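Local coordinates for hypothetical protein (Exiguobacterium sibiricum, PDB 2HKV) that is of unknown function but belongs to the DinB superfamily and carries a bound nickel ion within a helical fold, at residues A[17-25]-A[82-90]; A[93-103]-A[114-122]. All coordinates share one frame; numbering follows the deposited sequence.

Interaction 1 (A[17-25]-A[82-90]); sequences VRTTRDLIR and LVDRLDQSW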
loop_
_atom_site.group_PDB
_atom_site.type_symbol
_atom_site.label_atom_id
_atom_site.label_comp_id
_atom_site.label_asym_id
_atom_site.label_seq_id
_atom_site.Cartn_x
_atom_site.Cartn_y
_atom_site.Cartn_z
ATOM N N VAL A 17 -3.677 7.339 7.373
ATOM C CA VAL A 17 -3.957 8.755 7.364
ATOM C C VAL A 17 -3.154 9.483 8.436
ATOM O O VAL A 17 -2.562 10.513 8.163
ATOM C CB VAL A 17 -5.461 9.016 7.566
ATOM C CG1 VAL A 17 -5.739 10.521 7.861
ATOM C CG2 VAL A 17 -6.243 8.528 6.335
ATOM N N ARG A 18 -3.103 8.944 9.652
ATOM C CA ARG A 18 -2.349 9.657 10.680
ATOM C C ARG A 18 -0.846 9.738 10.410
ATOM O O ARG A 18 -0.213 10.788 10.649
ATOM C CB ARG A 18 -2.592 9.079 12.039
ATOM C CG ARG A 18 -4.036 9.297 12.452
ATOM C CD ARG A 18 -4.294 8.900 13.865
ATOM N NE ARG A 18 -3.899 7.522 14.078
ATOM C CZ ARG A 18 -4.703 6.462 14.008
ATOM N NH1 ARG A 18 -6.020 6.574 13.722
ATOM N NH2 ARG A 18 -4.157 5.260 14.227
ATOM N N THR A 19 -0.268 8.645 9.914
ATOM C CA THR A 19 1.138 8.664 9.511
ATOM C C THR A 19 1.385 9.573 8.335
ATOM O O THR A 19 2.371 10.286 8.329
ATOM C CB THR A 19 1.694 7.270 9.253
ATOM O OG1 THR A 19 0.906 6.592 8.259
ATOM C CG2 THR A 19 1.740 6.431 10.606
ATOM N N THR A 20 0.491 9.632 7.354
ATOM C CA THR A 20 0.638 10.578 6.263
ATOM C C THR A 20 0.617 12.018 6.740
ATOM O O THR A 20 1.443 12.839 6.274
ATOM C CB THR A 20 -0.407 10.360 5.157
ATOM O OG1 THR A 20 -0.249 9.035 4.648
ATOM C CG2 THR A 20 -0.256 11.367 3.989
ATOM N N ARG A 21 -0.286 12.311 7.676
ATOM C CA ARG A 21 -0.401 13.644 8.257
ATOM C C ARG A 21 0.948 14.015 8.889
ATOM O O ARG A 21 1.452 15.116 8.697
ATOM C CB ARG A 21 -1.555 13.699 9.274
ATOM C CG ARG A 21 -2.019 15.060 9.600
ATOM C CD ARG A 21 -2.969 15.049 10.813
ATOM N NE ARG A 21 -4.178 14.278 10.516
ATOM C CZ ARG A 21 -4.725 13.356 11.306
ATOM N NH1 ARG A 21 -4.204 13.050 12.494
ATOM N NH2 ARG A 21 -5.833 12.737 10.908
ATOM N N ASP A 22 1.557 13.074 9.618
ATOM C CA ASP A 22 2.832 13.345 10.273
ATOM C C ASP A 22 3.914 13.609 9.244
ATOM O O ASP A 22 4.723 14.541 9.408
ATOM C CB ASP A 22 3.252 12.184 11.159
ATOM C CG ASP A 22 2.343 12.011 12.373
ATOM O OD1 ASP A 22 1.751 13.035 12.839
ATOM O OD2 ASP A 22 2.237 10.849 12.865
ATOM N N LEU A 23 3.912 12.822 8.161
ATOM C CA LEU A 23 4.941 13.002 7.125
ATOM C C LEU A 23 4.830 14.377 6.478
ATOM O O LEU A 23 5.839 15.038 6.300
ATOM C CB LEU A 23 4.879 11.910 6.031
ATOM C CG LEU A 23 5.366 10.492 6.383
ATOM C CD1 LEU A 23 5.074 9.533 5.200
ATOM C CD2 LEU A 23 6.869 10.475 6.695
ATOM N N ILE A 24 3.608 14.789 6.156
ATOM C CA ILE A 24 3.363 16.071 5.519
ATOM C C ILE A 24 3.890 17.160 6.432
ATOM O O ILE A 24 4.593 18.045 5.963
ATOM C CB ILE A 24 1.843 16.259 5.135
ATOM C CG1 ILE A 24 1.483 15.316 3.977
ATOM C CG2 ILE A 24 1.516 17.732 4.782
ATOM C CD1 ILE A 24 -0.017 15.219 3.674
ATOM N N ARG A 25 3.643 17.047 7.748
ATOM C CA ARG A 25 4.164 18.055 8.696
ATOM C C ARG A 25 5.704 18.104 8.817
ATOM O O ARG A 25 6.256 19.068 9.357
ATOM C CB ARG A 25 3.529 17.864 10.063
ATOM C CG ARG A 25 2.040 18.160 10.098
ATOM C CD ARG A 25 1.450 17.521 11.346
ATOM N NE ARG A 25 0.093 17.972 11.620
ATOM C CZ ARG A 25 -0.808 17.289 12.332
ATOM N NH1 ARG A 25 -0.519 16.089 12.845
ATOM N NH2 ARG A 25 -2.020 17.803 12.523
ATOM N N LEU A 82 -2.958 21.304 3.147
ATOM C CA LEU A 82 -2.825 19.871 2.851
ATOM C C LEU A 82 -3.361 19.008 3.951
ATOM O O LEU A 82 -4.114 18.071 3.682
ATOM C CB LEU A 82 -1.374 19.493 2.518
ATOM C CG LEU A 82 -0.987 19.772 1.071
ATOM C CD1 LEU A 82 0.482 19.537 0.882
ATOM C CD2 LEU A 82 -1.797 18.863 0.149
ATOM N N VAL A 83 -2.992 19.285 5.196
ATOM C CA VAL A 83 -3.496 18.453 6.293
ATOM C C VAL A 83 -5.006 18.576 6.381
ATOM O O VAL A 83 -5.705 17.569 6.519
ATOM C CB VAL A 83 -2.832 18.764 7.645
ATOM C CG1 VAL A 83 -3.570 18.026 8.783
ATOM C CG2 VAL A 83 -1.377 18.357 7.602
ATOM N N ASP A 84 -5.510 19.802 6.321
ATOM C CA ASP A 84 -6.948 20.054 6.371
ATOM C C ASP A 84 -7.653 19.264 5.299
ATOM O O ASP A 84 -8.727 18.722 5.538
ATOM C CB ASP A 84 -7.261 21.536 6.173
ATOM C CG ASP A 84 -6.959 22.383 7.409
ATOM O OD1 ASP A 84 -6.661 21.798 8.489
ATOM O OD2 ASP A 84 -7.031 23.638 7.301
ATOM N N ARG A 85 -7.034 19.196 4.122
ATOM C CA ARG A 85 -7.593 18.472 2.987
ATOM C C ARG A 85 -7.605 16.962 3.166
ATOM O O ARG A 85 -8.592 16.326 2.892
ATOM C CB ARG A 85 -6.852 18.856 1.673
ATOM C CG ARG A 85 -7.586 18.415 0.407
ATOM C CD ARG A 85 -9.043 18.836 0.541
ATOM N NE ARG A 85 -9.878 18.568 -0.607
ATOM C CZ ARG A 85 -10.676 17.514 -0.755
ATOM N NH1 ARG A 85 -10.796 16.555 0.193
ATOM N NH2 ARG A 85 -11.372 17.430 -1.896
ATOM N N LEU A 86 -6.500 16.403 3.627
ATOM C CA LEU A 86 -6.434 15.002 4.018
ATOM C C LEU A 86 -7.564 14.636 5.042
ATOM O O LEU A 86 -8.260 13.584 4.947
ATOM C CB LEU A 86 -5.040 14.736 4.598
ATOM C CG LEU A 86 -4.719 13.338 5.157
ATOM C CD1 LEU A 86 -4.990 12.227 4.118
ATOM C CD2 LEU A 86 -3.255 13.351 5.661
ATOM N N ASP A 87 -7.748 15.500 6.025
ATOM C CA ASP A 87 -8.743 15.270 7.051
ATOM C C ASP A 87 -10.150 15.204 6.479
ATOM O O ASP A 87 -10.981 14.376 6.901
ATOM C CB ASP A 87 -8.666 16.364 8.125
ATOM C CG ASP A 87 -7.400 16.261 9.019
ATOM O OD1 ASP A 87 -6.535 15.384 8.794
ATOM O OD2 ASP A 87 -7.265 17.086 9.962
ATOM N N GLN A 88 -10.429 16.117 5.558
ATOM C CA GLN A 88 -11.687 16.137 4.843
ATOM C C GLN A 88 -11.924 14.867 4.044
ATOM O O GLN A 88 -13.014 14.297 4.090
ATOM C CB GLN A 88 -11.675 17.324 3.905
ATOM C CG GLN A 88 -12.879 17.492 3.053
ATOM C CD GLN A 88 -12.821 18.810 2.244
ATOM O OE1 GLN A 88 -12.309 19.850 2.723
ATOM N NE2 GLN A 88 -13.332 18.761 1.008
ATOM N N SER A 89 -10.891 14.420 3.312
ATOM C CA SER A 89 -10.952 13.162 2.554
ATOM C C SER A 89 -11.179 11.955 3.474
ATOM O O SER A 89 -11.961 11.072 3.173
ATOM C CB SER A 89 -9.674 12.968 1.716
ATOM O OG SER A 89 -9.528 14.072 0.844
ATOM N N TRP A 90 -10.500 11.944 4.603
ATOM C CA TRP A 90 -10.632 10.838 5.569
ATOM C C TRP A 90 -12.072 10.794 6.135
ATOM O O TRP A 90 -12.634 9.727 6.344
ATOM C CB TRP A 90 -9.564 11.011 6.654
ATOM C CG TRP A 90 -9.650 10.188 7.839
ATOM C CD1 TRP A 90 -9.501 10.641 9.101
ATOM C CD2 TRP A 90 -9.850 8.769 7.938
ATOM N NE1 TRP A 90 -9.603 9.619 9.990
ATOM C CE2 TRP A 90 -9.836 8.454 9.309
ATOM C CE3 TRP A 90 -10.075 7.734 7.016
ATOM C CZ2 TRP A 90 -10.015 7.156 9.786
ATOM C CZ3 TRP A 90 -10.257 6.424 7.502
ATOM C CH2 TRP A 90 -10.237 6.164 8.883
#
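The helical segments Val17-Arg25 and Leu82-Trp90 lie antiparallel, their directions 170° apart and their axes 10.1 Å apart at closest approach, with Arg21 CA 6.0 Å from Val83 CA. They pack as part of the helical bundle of the DinB fold. Leu86 fits as a knob into a hole made by Val17, Thr20, Arg21 and Ile24; its CD2 methyl comes 3.7 Å from Arg21 N, so it touches backbone as well as side chains. Toward the end of the first helix, Ile24 CG2 lies 4.1 Å from Val83 CG2, the two side chains sliding past each other in opposite directions, and also meets Leu82. Arg21 runs across Val83 at about a right angle, its CG 3.4 Å from Val83 CG1. The bend at its third torsion turns the guanidinium toward Asp87, where NE donates to OD1 at 3.1 Å in a salt bridge. OD1 accepts on its syn side, but the guanidinium and carboxylate planes stand 85° apart, and the N-H...O angle of 141° shows a bent bond. With an alanine in place of Arg21, Asp87 would probably be left without this charged mate and Val83 CG1 without the methylenes that cover it. At the other end Val17 lays both methyls over one face of the Trp90 indole: CG1 makes a CH-pi contact 4.2 Å from the centroid of the five-membered ring, and CG2 lies over CD2 and CE3.

Interaction 2 (A[93-103]-A[114-122]); sequences YQDRLMADFST and TTGWLLEAA
Tyr93 and Leu118 meet in two ways where the end of helix 82-98 packs against the start of helix 114-138 in the bundle; the axes of segments 93-98 and 114-122 come within 10.9 Å and cross at -152°. Tyr93 reaches the neighbouring helix because its first torsion (chi1 -177°) swings the ring opposite its own amide nitrogen; its OH donates to Leu118 O at 2.8 Å. That oxygen lies near the plane of the phenol ring, at its edge, while the hydroxyl sits above the carbonyl plane, off the lone pairs. Over the same ring, off-centre, comes the CD2 methyl of Leu118, 3.8 Å from Tyr93 CE2. Ala121 CB approaches CE2 obliquely at 3.9 Å. Leu118 thus wedges between aromatic groups: its CD2 also faces the edge of the Phe101 ring, 4.0 Å from CE1, and its CD1 reaches Leu97 CD1 at 4.1 Å. Beyond the helix end, the 99-103 chain passes across the first turn of helix 114-138. Thr103 CG2 meets Trp117 CD1 obliquely at 3.5 Å, while Thr103 OG1 bonds to Asp112 O. Thr114 was modelled in two conformers; in the one considered, OG1 donates to Phe101 O at 3.0 Å and CG2 lies over one face of the Phe101 ring; both depend on that conformer, and the methyl approach is so short that it is doubtful. Leu118 O already accepts a weak bond from Ala122 N within its helix, so the tyrosine supplies it with a second donor, and the mainly apolar packing round Tyr93 and Leu118 leaves the buried phenol hydroxyl satisfied by a main-chain oxygen.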
loop_
_atom_site.group_PDB
_atom_site.type_symbol
_atom_site.label_atom_id
_atom_site.label_comp_id
_atom_site.label_asym_id
_atom_site.label_seq_id
_atom_site.Cartn_x
_atom_site.Cartn_y
_atom_site.Cartn_z
ATOM N N TYR A 93 -14.354 9.361 3.452
ATOM C CA TYR A 93 -14.132 7.922 3.424
ATOM C C TYR A 93 -14.863 7.238 4.603
ATOM O O TYR A 93 -15.517 6.218 4.427
ATOM C CB TYR A 93 -12.640 7.615 3.436
ATOM C CG TYR A 93 -12.271 6.111 3.323
ATOM C CD1 TYR A 93 -12.130 5.313 4.461
ATOM C CD2 TYR A 93 -12.058 5.515 2.079
ATOM C CE1 TYR A 93 -11.777 3.979 4.359
ATOM C CE2 TYR A 93 -11.708 4.166 1.969
ATOM C CZ TYR A 93 -11.585 3.401 3.116
ATOM O OH TYR A 93 -11.267 2.071 3.015
ATOM N N GLN A 94 -14.711 7.786 5.791
ATOM C CA GLN A 94 -15.325 7.161 6.964
ATOM C C GLN A 94 -16.825 7.113 6.823
ATOM O O GLN A 94 -17.477 6.141 7.220
ATOM C CB GLN A 94 -14.973 7.905 8.238
ATOM C CG GLN A 94 -13.556 7.724 8.674
ATOM C CD GLN A 94 -13.283 8.508 9.927
ATOM O OE1 GLN A 94 -12.679 9.593 9.892
ATOM N NE2 GLN A 94 -13.776 7.999 11.039
ATOM N N ASP A 95 -17.406 8.156 6.245
ATOM C CA ASP A 95 -18.846 8.164 6.089
ATOM C C ASP A 95 -19.320 7.105 5.092
ATOM O O ASP A 95 -20.335 6.453 5.309
ATOM C CB ASP A 95 -19.286 9.532 5.598
ATOM C CG ASP A 95 -19.036 10.644 6.625
ATOM O OD1 ASP A 95 -18.682 10.343 7.807
ATOM O OD2 ASP A 95 -19.213 11.832 6.235
ATOM N N ARG A 96 -18.582 6.944 3.992
ATOM C CA ARG A 96 -18.898 5.906 2.998
ATOM C C ARG A 96 -18.644 4.497 3.579
ATOM O O ARG A 96 -19.352 3.511 3.282
ATOM C CB ARG A 96 -18.110 6.127 1.705
ATOM C CG ARG A 96 -18.467 7.425 0.937
ATOM C CD ARG A 96 -19.852 7.926 1.263
ATOM N NE ARG A 96 -20.194 9.207 0.647
ATOM C CZ ARG A 96 -19.785 10.416 1.046
ATOM N NH1 ARG A 96 -18.939 10.581 2.051
ATOM N NH2 ARG A 96 -20.231 11.486 0.395
ATOM N N LEU A 97 -17.637 4.429 4.419
ATOM C CA LEU A 97 -17.230 3.169 5.015
ATOM C C LEU A 97 -18.376 2.576 5.776
ATOM O O LEU A 97 -18.643 1.403 5.660
ATOM C CB LEU A 97 -16.019 3.374 5.915
ATOM C CG LEU A 97 -15.441 2.166 6.679
ATOM C CD1 LEU A 97 -15.061 1.047 5.698
ATOM C CD2 LEU A 97 -14.253 2.579 7.528
HETATM N N MSE A 98 -19.088 3.416 6.507
HETATM C CA MSE A 98 -20.131 2.957 7.391
HETATM C C MSE A 98 -21.488 2.851 6.711
HETATM O O MSE A 98 -22.293 2.027 7.084
HETATM C CB MSE A 98 -20.205 3.885 8.590
HETATM C CG MSE A 98 -18.863 4.004 9.296
HETATM SE SE MSE A 98 -18.170 2.269 10.004
HETATM C CE MSE A 98 -16.255 2.821 10.483
ATOM N N ALA A 99 -21.720 3.642 5.682
ATOM C CA ALA A 99 -22.998 3.651 4.978
ATOM C C ALA A 99 -22.973 2.790 3.699
ATOM O O ALA A 99 -22.036 2.867 2.895
ATOM C CB ALA A 99 -23.322 5.060 4.624
ATOM N N ASP A 100 -24.008 1.980 3.497
ATOM C CA ASP A 100 -24.171 1.255 2.218
ATOM C C ASP A 100 -24.271 2.269 1.072
ATOM O O ASP A 100 -25.332 2.906 0.904
ATOM C CB ASP A 100 -25.438 0.356 2.229
ATOM C CG ASP A 100 -25.794 -0.192 0.837
ATOM N N PHE A 101 -23.188 2.442 0.302
ATOM C CA PHE A 101 -23.284 3.231 -0.929
ATOM C C PHE A 101 -23.382 2.338 -2.190
ATOM O O PHE A 101 -23.134 1.139 -2.129
ATOM C CB PHE A 101 -22.195 4.316 -0.998
ATOM C CG PHE A 101 -20.808 3.807 -1.236
ATOM C CD1 PHE A 101 -20.001 3.429 -0.175
ATOM C CD2 PHE A 101 -20.289 3.758 -2.519
ATOM C CE1 PHE A 101 -18.695 2.988 -0.402
ATOM C CE2 PHE A 101 -19.000 3.315 -2.750
ATOM C CZ PHE A 101 -18.202 2.925 -1.688
ATOM N N SER A 102 -23.818 2.918 -3.301
ATOM C CA SER A 102 -23.944 2.184 -4.560
ATOM C C SER A 102 -22.760 2.535 -5.456
ATOM O O SER A 102 -22.441 3.708 -5.647
ATOM C CB SER A 102 -25.267 2.514 -5.286
ATOM N N THR A 103 -22.115 1.517 -6.006
ATOM C CA THR A 103 -21.050 1.732 -6.991
ATOM C C THR A 103 -21.624 1.581 -8.382
ATOM O O THR A 103 -22.670 0.964 -8.591
ATOM C CB THR A 103 -19.843 0.765 -6.819
ATOM O OG1 THR A 103 -20.284 -0.600 -6.864
ATOM C CG2 THR A 103 -19.142 1.019 -5.504
ATOM N N THR A 114 -18.691 -2.270 -3.724
ATOM C CA THR A 114 -18.467 -1.253 -2.684
ATOM C C THR A 114 -17.276 -1.649 -1.802
ATOM O O THR A 114 -16.380 -0.849 -1.503
ATOM C CB THR A 114 -19.752 -1.082 -1.800
ATOM O OG1 THR A 114 -20.901 -0.865 -2.633
ATOM C CG2 THR A 114 -19.623 0.083 -0.846
ATOM N N THR A 115 -17.265 -2.913 -1.392
ATOM C CA THR A 115 -16.173 -3.395 -0.523
ATOM C C THR A 115 -14.825 -3.382 -1.247
ATOM O O THR A 115 -13.793 -2.993 -0.691
ATOM C CB THR A 115 -16.506 -4.806 0.027
ATOM O OG1 THR A 115 -17.811 -4.733 0.612
ATOM C CG2 THR A 115 -15.616 -5.145 1.015
ATOM N N GLY A 116 -14.815 -3.779 -2.513
ATOM C CA GLY A 116 -13.613 -3.668 -3.323
ATOM C C GLY A 116 -13.097 -2.258 -3.525
ATOM O O GLY A 116 -11.909 -2.023 -3.385
ATOM N N TRP A 117 -13.969 -1.303 -3.770
ATOM C CA TRP A 117 -13.546 0.084 -3.879
ATOM C C TRP A 117 -12.988 0.664 -2.587
ATOM O O TRP A 117 -12.022 1.411 -2.595
ATOM C CB TRP A 117 -14.692 0.975 -4.408
ATOM C CG TRP A 117 -14.868 0.895 -5.910
ATOM C CD1 TRP A 117 -15.926 0.353 -6.601
ATOM C CD2 TRP A 117 -13.940 1.375 -6.903
ATOM N NE1 TRP A 117 -15.698 0.468 -7.964
ATOM C CE2 TRP A 117 -14.492 1.076 -8.172
ATOM C CE3 TRP A 117 -12.701 2.012 -6.834
ATOM C CZ2 TRP A 117 -13.853 1.407 -9.351
ATOM C CZ3 TRP A 117 -12.066 2.355 -8.030
ATOM C CH2 TRP A 117 -12.669 2.052 -9.264
ATOM N N LEU A 118 -13.615 0.347 -1.468
ATOM C CA LEU A 118 -13.085 0.742 -0.185
ATOM C C LEU A 118 -11.692 0.158 0.077
ATOM O O LEU A 118 -10.803 0.851 0.585
ATOM C CB LEU A 118 -14.067 0.362 0.893
ATOM C CG LEU A 118 -15.363 1.154 1.000
ATOM C CD1 LEU A 118 -16.476 0.478 1.844
ATOM C CD2 LEU A 118 -15.131 2.619 1.397
ATOM N N LEU A 119 -11.484 -1.093 -0.313
ATOM C CA LEU A 119 -10.132 -1.660 -0.224
ATOM C C LEU A 119 -9.171 -1.008 -1.242
ATOM O O LEU A 119 -7.987 -0.751 -0.911
ATOM C CB LEU A 119 -10.144 -3.181 -0.400
ATOM C CG LEU A 119 -8.792 -3.921 -0.463
ATOM C CD1 LEU A 119 -7.937 -3.637 0.779
ATOM C CD2 LEU A 119 -9.076 -5.427 -0.642
ATOM N N GLU A 120 -9.633 -0.711 -2.468
ATOM C CA GLU A 120 -8.777 -0.108 -3.478
ATOM C C GLU A 120 -8.237 1.218 -2.995
ATOM O O GLU A 120 -7.067 1.511 -3.198
ATOM C CB GLU A 120 -9.543 0.071 -4.790
ATOM C CG GLU A 120 -8.726 0.557 -6.007
ATOM C CD GLU A 120 -8.339 2.046 -5.940
ATOM O OE1 GLU A 120 -9.102 2.825 -5.336
ATOM O OE2 GLU A 120 -7.294 2.464 -6.493
ATOM N N ALA A 121 -9.048 1.996 -2.293
ATOM C CA ALA A 121 -8.628 3.334 -1.922
ATOM C C ALA A 121 -7.590 3.136 -0.812
ATOM O O ALA A 121 -6.631 3.890 -0.743
ATOM C CB ALA A 121 -9.808 4.142 -1.427
ATOM N N ALA A 122 -7.796 2.153 0.064
ATOM C CA ALA A 122 -6.830 1.832 1.130
ATOM C C ALA A 122 -5.401 1.505 0.584
ATOM O O ALA A 122 -4.390 2.103 0.980
ATOM C CB ALA A 122 -7.355 0.682 2.049
#

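In the fold
Helix 82-98 is common to both contacts: its first half packs on helix 4-26 in interaction 1, and its last turns, with the loop that follows, pack on helix 114-138 in interaction 2. The two centres are 19 Å apart, and the contacts come in series along the chain, the first closing before the second opens. Their segments adjoin in sequence without otherwise touching, so this one helix ties two different partners into the bundle. Neither contact forms the metal site: nickel is bound by His49 of helix 43-61 and by His124 and His128 of helix 114-138. The ion lies about 10 Å from the Ala121 side chain and about 12 Å from that of Thr20.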